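Local coordinates for uncharacterized protein (Mycobacterium vanbaalenii PYR-1, PDB 4XU6) that binds diacylglycerol within the membrane as a homotrimeric bacterial homologue of the Insig sterol sensors, at residues A[39-43]-A[44-48]; A[166-169]-A[170-173]. All coordinates share one frame; numbering follows the deposited sequence.

Contact 1. Residues A[39-43]-A[44-48]; sequences VPFVW and SSPFW. With BOG (octyl beta-D-glucopyranoside), chain C.
Val42 and Ser45 are the hydrogen-bonded pair of a tight antiparallel hairpin, closed by a type II' beta turn with Trp43 and Ser44 at its corners. Val42 N donates to Ser45 O at 2.6 Å. The return bond, from Ser45 N to Val42 O, is 3.0 Å long. A third backbone bond, Phe47 N to Pro40 O at 2.9 Å, lies beyond the non-hydrogen-bonded pair Phe41 and Pro46.

The side chains of that pair diverge at their start, yet the Phe41 ring turns back alongside the proline. Its CG stands beside the backbone N (chi1 -87°), and CE2 comes to 3.6 Å from Pro46 CD. Pro46 CG makes an off-centre CH-pi contact with the same ring. Phe47 holds its CG between its own N and carbonyl carbon (chi1 81°), which lays the ring beside Pro40, with CD1 3.9 Å from Pro40 CD. The ring presents its edge to Pro40 O. Val42 CG2 meets Phe47 CB at 3.9 Å. Val39 CG2 packs on Pro46 CB and also touches the detergent octyl glucoside. Trp48 uses its indole edge on that sugar: NE1 donates to BOG O6 at 2.8 Å, in the ring plane.

The hairpin leans on helix 5-29, where Ser45 OG bonds Asp23 and Ser44 OG bonds His24. Trp43 stacks on His24 and touches Val102 of a second subunit. The transmembrane segment 47-64 begins within this contact, and helix 48-64 follows directly on the hairpin.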
# COMPACT_ATOMS: atom_id res chain seq x y z
N VAL A 39 -14.62 17.95 28.86
CA VAL A 39 -13.86 18.86 28.02
C VAL A 39 -14.55 19.09 26.68
O VAL A 39 -15.31 18.24 26.22
CB VAL A 39 -12.41 18.37 27.78
CG1 VAL A 39 -11.63 18.38 29.09
CG2 VAL A 39 -12.42 16.98 27.16
N PRO A 40 -14.30 20.26 26.06
CA PRO A 40 -14.84 20.55 24.73
C PRO A 40 -14.23 19.61 23.69
O PRO A 40 -13.02 19.39 23.73
CB PRO A 40 -14.33 21.97 24.45
CG PRO A 40 -14.06 22.56 25.80
CD PRO A 40 -13.61 21.42 26.65
N PHE A 41 -15.05 19.07 22.79
CA PHE A 41 -14.54 18.23 21.71
C PHE A 41 -14.42 19.03 20.42
O PHE A 41 -15.17 19.99 20.19
CB PHE A 41 -15.45 17.01 21.49
CG PHE A 41 -15.11 15.84 22.37
CD1 PHE A 41 -15.16 15.96 23.75
CD2 PHE A 41 -14.73 14.61 21.82
CE1 PHE A 41 -14.84 14.90 24.58
CE2 PHE A 41 -14.40 13.54 22.64
CZ PHE A 41 -14.46 13.68 24.03
N VAL A 42 -13.47 18.63 19.57
CA VAL A 42 -13.36 19.16 18.22
C VAL A 42 -13.56 17.95 17.32
O VAL A 42 -12.76 17.01 17.36
CB VAL A 42 -11.96 19.78 17.96
CG1 VAL A 42 -11.84 20.26 16.52
CG2 VAL A 42 -11.69 20.94 18.92
N TRP A 43 -14.63 17.96 16.54
CA TRP A 43 -15.04 16.77 15.80
C TRP A 43 -15.20 15.60 16.79
O TRP A 43 -15.98 15.70 17.74
CB TRP A 43 -14.03 16.44 14.69
CG TRP A 43 -14.57 15.59 13.57
CD1 TRP A 43 -15.83 15.08 13.46
CD2 TRP A 43 -13.86 15.17 12.39
NE1 TRP A 43 -15.95 14.36 12.29
CE2 TRP A 43 -14.76 14.40 11.61
CE3 TRP A 43 -12.56 15.36 11.92
CZ2 TRP A 43 -14.39 13.82 10.39
CZ3 TRP A 43 -12.19 14.79 10.70
CH2 TRP A 43 -13.11 14.03 9.96
N SER A 44 -14.46 14.51 16.60
CA SER A 44 -14.60 13.35 17.48
C SER A 44 -13.59 13.32 18.64
O SER A 44 -13.57 12.36 19.41
CB SER A 44 -14.47 12.04 16.69
OG SER A 44 -15.39 11.99 15.61
N SER A 45 -12.77 14.36 18.75
CA SER A 45 -11.63 14.35 19.67
C SER A 45 -11.73 15.43 20.74
O SER A 45 -12.18 16.54 20.46
CB SER A 45 -10.33 14.61 18.90
OG SER A 45 -10.16 13.70 17.84
N PRO A 46 -11.27 15.12 21.96
CA PRO A 46 -11.07 16.16 22.98
C PRO A 46 -10.16 17.22 22.39
O PRO A 46 -9.21 16.87 21.66
CB PRO A 46 -10.33 15.43 24.10
CG PRO A 46 -10.65 13.98 23.92
CD PRO A 46 -10.79 13.81 22.42
N PHE A 47 -10.41 18.49 22.71
CA PHE A 47 -9.70 19.58 22.05
C PHE A 47 -8.18 19.48 22.22
O PHE A 47 -7.44 19.97 21.37
CB PHE A 47 -10.18 20.95 22.56
CG PHE A 47 -9.58 21.35 23.86
CD1 PHE A 47 -10.10 20.86 25.06
CD2 PHE A 47 -8.47 22.19 23.90
CE1 PHE A 47 -9.53 21.22 26.27
CE2 PHE A 47 -7.89 22.55 25.11
CZ PHE A 47 -8.42 22.07 26.29
N TRP A 48 -7.73 18.86 23.31
CA TRP A 48 -6.29 18.76 23.57
C TRP A 48 -5.59 17.73 22.69
O TRP A 48 -4.36 17.75 22.58
CB TRP A 48 -6.00 18.48 25.05
CG TRP A 48 -6.76 17.33 25.66
CD1 TRP A 48 -7.83 17.41 26.51
CD2 TRP A 48 -6.49 15.93 25.49
NE1 TRP A 48 -8.25 16.15 26.87
CE2 TRP A 48 -7.44 15.22 26.25
CE3 TRP A 48 -5.54 15.20 24.76
CZ2 TRP A 48 -7.47 13.83 26.30
CZ3 TRP A 48 -5.57 13.82 24.82
CH2 TRP A 48 -6.53 13.15 25.58
C1 BOG C . -8.13 18.11 31.14
O1 BOG C . -7.86 19.30 30.40
C2 BOG C . -9.28 18.35 32.11
O2 BOG C . -8.95 19.43 32.99
C3 BOG C . -9.52 17.07 32.90
O3 BOG C . -10.57 17.26 33.85
C4 BOG C . -9.89 15.97 31.92
O4 BOG C . -10.09 14.74 32.63
C5 BOG C . -8.76 15.79 30.90
O5 BOG C . -8.43 17.02 30.25
C6 BOG C . -9.14 14.74 29.86
O6 BOG C . -10.00 15.30 28.88
C1' BOG C . -6.51 19.35 29.96
C2' BOG C . -6.34 20.58 29.09
C3' BOG C . -4.87 20.95 28.98
C4' BOG C . -4.65 22.05 27.94
C5' BOG C . -3.41 21.74 27.12
C6' BOG C . -3.52 20.32 26.57
C7' BOG C . -2.21 19.80 25.98
C8' BOG C . -1.43 20.91 25.31

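Contact 2. Residues A[166-169]-A[170-173]; sequences PLYF and AFGV. With TDA (N-tridecanoic acid), chain E; TDA (N-tridecanoic acid), chain F.
Ala170 N donates to Pro166 O at 3.0 Å, the first of four successive i to i+4 bonds between the two segments, within transmembrane helix 164-184. Its methyl group lies against the carbonyls of Pro166 and Leu167 and also touches Ala112 of helix 101-119.

Phe171 follows, bonded from N to Leu167 O at 3.1 Å. Its CG is anti to the backbone N (chi1 166°), which carries the ring to the flank of Tyr168. There CD2 sits 4.0 Å from Tyr168 CD1, at the edge of the tyrosine ring. One face of Phe171 is covered by the tridecanoic acid of chain E, with C28 3.4 Å from CD1. The same acyl chain crosses one face of Tyr168, with C25 3.6 Å from CE1.

Gly172 N bonds Tyr168 O at 2.8 Å. Val173 N then donates to Phe169 O. Val173 CG2 rests over one face of the Phe169 ring in a CH-pi contact, 4.0 Å from the centroid and toward the rim.

Tyr168 and Phe171 line the lipid pocket and also touch neighbouring helices; Phe169 and Val173 pack on helices 122-144 and 101-119, respectively. Contact with the fatty acids is almost wholly apolar, and the chain E acid runs over the ring faces. Tyr168 OH is the polar exception. C25 of the chain F acid approaches this OH to 3.5 Å, but its hydrogen bond goes to Glu139. That bond would hold the phenol in place against the lipid. Such a surface suits long acyl tails, in keeping with diacylglycerol binding.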
# COMPACT_ATOMS: atom_id res chain seq x y z
N PRO A 166 4.86 1.00 15.53
CA PRO A 166 5.29 1.40 14.18
C PRO A 166 4.53 2.61 13.63
O PRO A 166 5.07 3.31 12.78
CB PRO A 166 5.02 0.15 13.33
CG PRO A 166 4.00 -0.65 14.09
CD PRO A 166 4.31 -0.38 15.55
N LEU A 167 3.30 2.85 14.09
CA LEU A 167 2.57 4.03 13.60
C LEU A 167 3.28 5.32 14.03
O LEU A 167 3.52 6.20 13.21
CB LEU A 167 1.10 4.03 14.05
CG LEU A 167 0.24 5.24 13.67
CD1 LEU A 167 0.21 5.45 12.16
CD2 LEU A 167 -1.19 5.10 14.25
N TYR A 168 3.61 5.42 15.32
CA TYR A 168 4.34 6.59 15.81
C TYR A 168 5.73 6.68 15.17
O TYR A 168 6.20 7.77 14.86
CB TYR A 168 4.46 6.56 17.34
CG TYR A 168 3.25 7.11 18.08
CD1 TYR A 168 2.98 8.48 18.07
CD2 TYR A 168 2.39 6.28 18.79
CE1 TYR A 168 1.88 9.01 18.75
CE2 TYR A 168 1.27 6.80 19.48
CZ TYR A 168 1.03 8.17 19.44
OH TYR A 168 -0.06 8.72 20.10
N PHE A 169 6.38 5.54 14.97
CA PHE A 169 7.69 5.55 14.33
C PHE A 169 7.63 6.24 12.95
O PHE A 169 8.43 7.12 12.65
CB PHE A 169 8.26 4.14 14.19
CG PHE A 169 9.57 4.09 13.42
CD1 PHE A 169 10.78 4.34 14.06
CD2 PHE A 169 9.57 3.84 12.05
CE1 PHE A 169 11.98 4.32 13.34
CE2 PHE A 169 10.76 3.81 11.33
CZ PHE A 169 11.97 4.06 11.98
N ALA A 170 6.67 5.82 12.13
CA ALA A 170 6.49 6.42 10.80
C ALA A 170 6.18 7.91 10.91
O ALA A 170 6.68 8.71 10.14
CB ALA A 170 5.38 5.69 10.02
N PHE A 171 5.33 8.28 11.87
CA PHE A 171 5.05 9.68 12.17
C PHE A 171 6.36 10.47 12.44
O PHE A 171 6.59 11.52 11.84
CB PHE A 171 4.06 9.75 13.35
CG PHE A 171 3.92 11.13 13.98
CD1 PHE A 171 3.70 12.26 13.20
CD2 PHE A 171 3.99 11.26 15.36
CE1 PHE A 171 3.57 13.52 13.80
CE2 PHE A 171 3.85 12.51 15.97
CZ PHE A 171 3.63 13.64 15.20
N GLY A 172 7.20 9.96 13.34
CA GLY A 172 8.46 10.62 13.63
C GLY A 172 9.38 10.78 12.42
O GLY A 172 10.00 11.84 12.22
N VAL A 173 9.50 9.73 11.61
CA VAL A 173 10.29 9.81 10.38
C VAL A 173 9.80 10.94 9.47
O VAL A 173 10.60 11.72 8.92
CB VAL A 173 10.25 8.48 9.61
CG1 VAL A 173 10.88 8.64 8.22
CG2 VAL A 173 10.95 7.38 10.40
O21 TDA E . -4.09 6.12 18.10
O22 TDA E . -4.73 7.53 19.84
C21 TDA E . -4.01 7.37 18.85
C22 TDA E . -3.13 8.49 18.38
C23 TDA E . -2.10 8.01 17.35
C24 TDA E . -1.31 9.18 16.76
C25 TDA E . -0.21 8.68 15.82
C26 TDA E . 0.57 9.84 15.19
C27 TDA E . -0.34 10.56 14.22
C28 TDA E . 0.36 11.71 13.52
C29 TDA E . -0.65 12.48 12.69
C30 TDA E . 0.09 13.59 11.95
C31 TDA E . 1.02 12.98 10.92
C32 TDA E . 1.63 14.07 10.04
C33 TDA E . 2.94 13.60 9.42
C21 TDA F . -3.70 10.41 23.04
C22 TDA F . -2.35 11.04 23.30
C23 TDA F . -1.57 11.26 22.02
C24 TDA F . -0.17 11.77 22.34
C25 TDA F . 0.68 11.95 21.09
C26 TDA F . 2.17 12.06 21.43
C27 TDA F . 2.40 13.12 22.49
C28 TDA F . 3.85 13.10 22.97
C29 TDA F . 4.46 14.49 22.81
C30 TDA F . 3.70 15.51 23.64
C31 TDA F . 3.99 16.92 23.13
C32 TDA F . 5.49 17.13 22.95
C33 TDA F . 5.83 18.61 22.84

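In the fold
Contact 1 precedes contact 2 along the chain, and their centres are 23 Å apart. They do not touch; their nearest atoms are about 9 Å from each other. The lipid relates them. Contact 2 forms part of the pocket wall, and the Trp48 side chain of contact 1 comes to about 4 Å from a bound tridecanoic acid. Both also lie near diacylglycerol-binding His26: its side chain is about 5 Å from that of Leu167 and about 8 Å from that of Ser44. Tyr150, the other such residue, has its side chain about 6 Å from that of Tyr168 and about 11 Å from that of Trp48.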